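PDB 4A41: alpha-n-acetylglucosaminidase family protein from Clostridium perfringens, which probably releases terminal alpha-linked N-acetylglucosamine from glycans, and carries a family 32 carbohydrate-binding module that binds galactose. Local coordinates for residues G45-A50 with Q71-E76; N84-L89 with V140-L145. One frame throughout, in Å; residues are numbered along the deposited sequence.

Contact 1. Residues G45-A50 with Q71-E76; sequences GLAKFA and QSITLE. With CA (calcium ion), chain B.
The 3-10 segment that begins at A47, part of the calcium-binding loop of this family 32 carbohydrate-binding module, rests on strand 71-76 of the beta-sandwich through one isoleucine side chain. The CD1 methyl of I73 reaches the segment and meets A50 CB at 3.6 Å and A47 CB at 4.0 Å; the A47 carbonyl O also lies 3.7 Å from I73 CD1. With CG1 anti to the backbone N (chi1 176°) and the chain extended beyond it (chi2 162°), CD1 is carried out toward A50, and A47 CB flanks the methyl from the side. The nearest CA atoms, those of A47 and I73, are 6.9 Å apart. A47 O is meanwhile taken by the amide of A50, their N-to-O distance being 2.9 Å, one of the i to i+3 bonds of the 3-10 segment. Away from I73, the same segment gives F49 O to the calcium ion at 2.3 Å, alongside ligands from D52, K54, T57, A155 and E156. The buried contact thus joins the calcium-binding loop to the five-stranded sheet. A34 of strand 31-34 touches A47, and L157 of strand 153-160, in the other sheet, packs against both A50 and I73, which therefore meet where the two sheets join.

Contact 2. Residues N84-L89 with V140-L145; sequences NKFTYL and VKLVAL
F86 and L142 meet across the hydrophobic core of the beta-sandwich, with L142 lying across F86, roughly perpendicular to it. The ring atom F86 CZ lies 4.1 Å from L142 CB. The CD2 methyl of L142 touches both F86 CE2, at 4.2 Å, and Y88 CD1, at 4.1 Å, so that L142 bridges two aromatic residues of the facing strand. V140 completes the group: its CG1 methyl approaches F86 CD1 and CE1, each at 3.9 Å, and the two side chains lie alongside, running in opposite senses. F86 reaches across the gap because CG stands anti to the backbone N (chi1 179°). The backbones themselves stay well apart, the strand axes approaching to 10.3 Å and crossing at -46°, so the join is made by side chains alone. Farther out, the phenolic end of Y88 is fixed by hydrogen bonds between its OH and both S153 O and I99 N, and its ring meets that of W121 with the planes almost parallel. L104 of strand 102-107 touches both F86 and V140. Strand 80-89 runs between 153-160 and 128-137 in the four-stranded sheet, while 139-144 lies between 71-77 and 102-107 in the opposing five-stranded one.

In the fold
Both contacts are buried and apolar, and both use the five-stranded sheet, where strands 71-77 and 139-144 are antiparallel neighbours. Probable backbone hydrogen bonds join them directly, from L75 N to V140 O at 2.7 Å and from L142 N to I73 O at 2.9 Å. Their roles in the sandwich differ. Contact 2 ties one sheet to the other with aromatic rings and branched aliphatic chains, whereas contact 1 sets a loop on the sheet through methyl groups and buries less surface, 112 against 176 Å². Polar groups lie at the margin of each, a metal site beside contact 1 and the Y88 hydroxyl beside contact 2. The bound galactose lies about 14 Å from the A50 side chain and about 11 Å from that of Y88, so neither contact lines its pocket.

Contact 1. Residues G45-A50 with Q71-E76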
loop_
_atom_site.group_PDB
_atom_site.type_symbol
_atom_site.label_atom_id
_atom_site.label_comp_id
_atom_site.label_asym_id
_atom_site.label_seq_id
_atom_site.Cartn_x
_atom_site.Cartn_y
_atom_site.Cartn_z
ATOM N N GLY A 45 10.082 0.107 -9.150
ATOM C CA GLY A 45 9.347 0.211 -7.899
ATOM C C GLY A 45 8.233 1.238 -7.981
ATOM O O GLY A 45 7.853 1.798 -6.952
ATOM N N LEU A 46 7.715 1.478 -9.191
ATOM C CA LEU A 46 6.646 2.471 -9.376
ATOM C C LEU A 46 5.419 2.128 -8.543
ATOM O O LEU A 46 5.068 0.958 -8.416
ATOM C CB LEU A 46 6.223 2.548 -10.831
ATOM C CG LEU A 46 7.347 2.982 -11.768
ATOM C CD1 LEU A 46 6.781 3.021 -13.208
ATOM C CD2 LEU A 46 7.949 4.334 -11.376
ATOM N N ALA A 47 4.779 3.140 -7.955
ATOM C CA ALA A 47 3.527 2.934 -7.199
ATOM C C ALA A 47 2.454 2.131 -7.942
ATOM O O ALA A 47 1.764 1.263 -7.345
ATOM C CB ALA A 47 2.954 4.272 -6.780
ATOM N N LYS A 48 2.331 2.383 -9.236
ATOM C CA LYS A 48 1.318 1.665 -10.009
ATOM C C LYS A 48 1.516 0.145 -10.048
ATOM O O LYS A 48 0.565 -0.622 -10.288
ATOM C CB LYS A 48 1.214 2.233 -11.417
ATOM C CG LYS A 48 2.377 1.922 -12.342
ATOM C CD LYS A 48 2.108 2.579 -13.697
ATOM C CE LYS A 48 3.193 2.230 -14.688
ATOM N NZ LYS A 48 2.792 2.716 -16.064
ATOM N N PHE A 49 2.742 -0.288 -9.764
ATOM C CA PHE A 49 2.996 -1.717 -9.684
ATOM C C PHE A 49 2.280 -2.381 -8.508
ATOM O O PHE A 49 2.152 -3.583 -8.472
ATOM C CB PHE A 49 4.495 -2.014 -9.568
ATOM C CG PHE A 49 5.285 -1.689 -10.805
ATOM C CD1 PHE A 49 4.669 -1.545 -12.054
ATOM C CD2 PHE A 49 6.649 -1.508 -10.718
ATOM C CE1 PHE A 49 5.438 -1.245 -13.195
ATOM C CE2 PHE A 49 7.419 -1.228 -11.870
ATOM C CZ PHE A 49 6.806 -1.109 -13.080
ATOM N N ALA A 50 1.793 -1.595 -7.547
ATOM C CA ALA A 50 1.080 -2.202 -6.389
ATOM C C ALA A 50 -0.364 -2.582 -6.740
ATOM O O ALA A 50 -1.032 -3.210 -5.959
ATOM C CB ALA A 50 1.120 -1.232 -5.172
ATOM N N GLN A 71 7.099 6.376 4.762
ATOM C CA GLN A 71 6.642 6.742 3.450
ATOM C C GLN A 71 5.318 6.010 3.263
ATOM O O GLN A 71 5.002 5.096 4.023
ATOM C CB GLN A 71 7.598 6.297 2.349
ATOM C CG GLN A 71 9.015 6.929 2.390
ATOM C CD GLN A 71 9.063 8.431 2.106
ATOM O OE1 GLN A 71 8.199 9.009 1.406
ATOM N NE2 GLN A 71 10.116 9.075 2.613
ATOM N N SER A 72 4.540 6.465 2.296
ATOM C CA SER A 72 3.192 5.929 2.090
ATOM C C SER A 72 2.834 5.764 0.615
ATOM O O SER A 72 3.464 6.348 -0.269
ATOM C CB SER A 72 2.148 6.832 2.762
ATOM O OG SER A 72 2.084 8.111 2.138
ATOM N N ILE A 73 1.787 4.968 0.376
ATOM C CA ILE A 73 1.209 4.792 -0.959
ATOM C C ILE A 73 -0.287 5.046 -0.820
ATOM O O ILE A 73 -0.919 4.536 0.106
ATOM C CB ILE A 73 1.566 3.404 -1.575
ATOM C CG1 ILE A 73 0.877 3.197 -2.929
ATOM C CG2 ILE A 73 1.187 2.230 -0.623
ATOM C CD1 ILE A 73 1.496 2.106 -3.783
ATOM N N THR A 74 -0.822 5.853 -1.729
ATOM C CA THR A 74 -2.259 6.188 -1.713
ATOM C C THR A 74 -2.944 5.624 -2.957
ATOM O O THR A 74 -2.457 5.802 -4.087
ATOM C CB THR A 74 -2.458 7.715 -1.672
ATOM O OG1 THR A 74 -1.898 8.211 -0.462
ATOM C CG2 THR A 74 -3.953 8.063 -1.706
ATOM N N LEU A 75 -4.085 4.968 -2.737
ATOM C CA LEU A 75 -4.931 4.520 -3.826
ATOM C C LEU A 75 -6.151 5.419 -3.903
ATOM O O LEU A 75 -6.953 5.468 -2.952
ATOM C CB LEU A 75 -5.345 3.065 -3.575
ATOM C CG LEU A 75 -4.209 2.077 -3.310
ATOM C CD1 LEU A 75 -4.830 0.685 -3.158
ATOM C CD2 LEU A 75 -3.114 2.122 -4.393
ATOM N N GLU A 76 -6.289 6.120 -5.026
ATOM C CA GLU A 76 -7.542 6.825 -5.326
ATOM C C GLU A 76 -8.454 5.768 -5.948
ATOM O O GLU A 76 -8.101 5.152 -6.963
ATOM C CB GLU A 76 -7.283 7.979 -6.272
ATOM C CG GLU A 76 -8.517 8.836 -6.594
ATOM C CD GLU A 76 -9.176 8.381 -7.865
ATOM O OE1 GLU A 76 -8.502 8.375 -8.931
ATOM O OE2 GLU A 76 -10.385 8.051 -7.828
HETATM CA CA CA B . 2.071 -5.902 -8.578
#

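Contact 2. Residues N84-L89 with V140-L145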
loop_
_atom_site.group_PDB
_atom_site.type_symbol
_atom_site.label_atom_id
_atom_site.label_comp_id
_atom_site.label_asym_id
_atom_site.label_seq_id
_atom_site.Cartn_x
_atom_site.Cartn_y
_atom_site.Cartn_z
ATOM N N ASN A 84 -14.506 -1.850 3.943
ATOM C CA ASN A 84 -14.404 -2.555 5.222
ATOM C C ASN A 84 -13.250 -3.516 5.331
ATOM O O ASN A 84 -13.117 -4.166 6.346
ATOM C CB ASN A 84 -15.716 -3.284 5.499
ATOM C CG ASN A 84 -16.127 -4.116 4.352
ATOM O OD1 ASN A 84 -15.388 -5.008 3.919
ATOM N ND2 ASN A 84 -17.278 -3.765 3.753
ATOM N N LYS A 85 -12.446 -3.645 4.271
ATOM C CA LYS A 85 -11.301 -4.556 4.336
ATOM C C LYS A 85 -10.199 -4.058 3.395
ATOM O O LYS A 85 -10.476 -3.377 2.402
ATOM C CB LYS A 85 -11.757 -5.988 3.991
ATOM C CG LYS A 85 -10.646 -7.053 4.027
ATOM C CD LYS A 85 -11.247 -8.456 3.922
ATOM C CE LYS A 85 -11.563 -8.869 2.508
ATOM N NZ LYS A 85 -11.822 -10.360 2.375
ATOM N N PHE A 86 -8.964 -4.398 3.736
ATOM C CA PHE A 86 -7.797 -4.010 2.961
ATOM C C PHE A 86 -6.793 -5.135 3.022
ATOM O O PHE A 86 -6.564 -5.678 4.101
ATOM C CB PHE A 86 -7.190 -2.725 3.552
ATOM C CG PHE A 86 -5.942 -2.250 2.832
ATOM C CD1 PHE A 86 -6.035 -1.362 1.756
ATOM C CD2 PHE A 86 -4.668 -2.637 3.284
ATOM C CE1 PHE A 86 -4.908 -0.893 1.123
ATOM C CE2 PHE A 86 -3.512 -2.179 2.636
ATOM C CZ PHE A 86 -3.629 -1.317 1.556
ATOM N N THR A 87 -6.195 -5.513 1.890
ATOM C CA THR A 87 -5.173 -6.558 1.958
ATOM C C THR A 87 -3.864 -6.052 1.389
ATOM O O THR A 87 -3.856 -5.275 0.418
ATOM C CB THR A 87 -5.598 -7.866 1.241
ATOM O OG1 THR A 87 -5.813 -7.619 -0.166
ATOM C CG2 THR A 87 -6.887 -8.454 1.900
ATOM N N TYR A 88 -2.775 -6.473 2.045
ATOM C CA TYR A 88 -1.422 -6.138 1.647
ATOM C C TYR A 88 -0.712 -7.440 1.326
ATOM O O TYR A 88 -0.551 -8.283 2.220
ATOM C CB TYR A 88 -0.725 -5.405 2.813
ATOM C CG TYR A 88 0.785 -5.358 2.746
ATOM C CD1 TYR A 88 1.437 -4.633 1.756
ATOM C CD2 TYR A 88 1.550 -6.060 3.672
ATOM C CE1 TYR A 88 2.842 -4.584 1.704
ATOM C CE2 TYR A 88 2.963 -6.032 3.608
ATOM C CZ TYR A 88 3.586 -5.295 2.615
ATOM O OH TYR A 88 4.966 -5.224 2.531
ATOM N N LEU A 89 -0.304 -7.603 0.061
ATOM C CA LEU A 89 0.498 -8.754 -0.357
ATOM C C LEU A 89 1.941 -8.305 -0.528
ATOM O O LEU A 89 2.246 -7.461 -1.388
ATOM C CB LEU A 89 -0.032 -9.377 -1.660
ATOM C CG LEU A 89 0.762 -10.598 -2.154
ATOM C CD1 LEU A 89 0.524 -11.784 -1.200
ATOM C CD2 LEU A 89 0.357 -10.958 -3.587
ATOM N N VAL A 140 -7.458 5.618 -0.099
ATOM C CA VAL A 140 -6.895 4.838 0.992
ATOM C C VAL A 140 -5.380 4.940 0.957
ATOM O O VAL A 140 -4.780 4.754 -0.095
ATOM C CB VAL A 140 -7.317 3.342 0.884
ATOM C CG1 VAL A 140 -6.677 2.492 1.989
ATOM C CG2 VAL A 140 -8.826 3.222 0.926
ATOM N N LYS A 141 -4.786 5.237 2.110
ATOM C CA LYS A 141 -3.349 5.462 2.204
ATOM C C LYS A 141 -2.773 4.433 3.167
ATOM O O LYS A 141 -3.161 4.324 4.347
ATOM C CB LYS A 141 -3.027 6.888 2.677
ATOM C CG LYS A 141 -1.520 7.111 2.915
ATOM C CD LYS A 141 -1.193 8.456 3.586
ATOM C CE LYS A 141 -1.676 9.649 2.786
ATOM N NZ LYS A 141 -1.147 10.894 3.469
ATOM N N LEU A 142 -1.829 3.662 2.666
ATOM C CA LEU A 142 -1.057 2.752 3.513
ATOM C C LEU A 142 0.275 3.408 3.904
ATOM O O LEU A 142 1.093 3.733 3.028
ATOM C CB LEU A 142 -0.782 1.408 2.820
ATOM C CG LEU A 142 0.082 0.422 3.624
ATOM C CD1 LEU A 142 -0.577 -0.022 4.916
ATOM C CD2 LEU A 142 0.409 -0.785 2.717
ATOM N N VAL A 143 0.434 3.652 5.205
ATOM C CA VAL A 143 1.641 4.300 5.751
ATOM C C VAL A 143 2.558 3.206 6.311
ATOM O O VAL A 143 2.205 2.441 7.213
ATOM C CB VAL A 143 1.303 5.316 6.870
ATOM C CG1 VAL A 143 2.574 5.982 7.371
ATOM C CG2 VAL A 143 0.279 6.350 6.413
ATOM N N ALA A 144 3.753 3.127 5.733
ATOM C CA ALA A 144 4.829 2.254 6.254
ATOM C C ALA A 144 5.696 3.006 7.259
ATOM O O ALA A 144 6.480 3.869 6.876
ATOM C CB ALA A 144 5.699 1.754 5.095
ATOM N N LEU A 145 5.503 2.688 8.539
ATOM C CA LEU A 145 6.290 3.314 9.606
ATOM C C LEU A 145 7.627 2.619 9.703
ATOM O O LEU A 145 8.660 3.262 9.961
ATOM C CB LEU A 145 5.554 3.214 10.950
ATOM C CG LEU A 145 4.227 3.995 11.039
ATOM C CD1 LEU A 145 3.570 3.811 12.389
ATOM C CD2 LEU A 145 4.418 5.461 10.703
#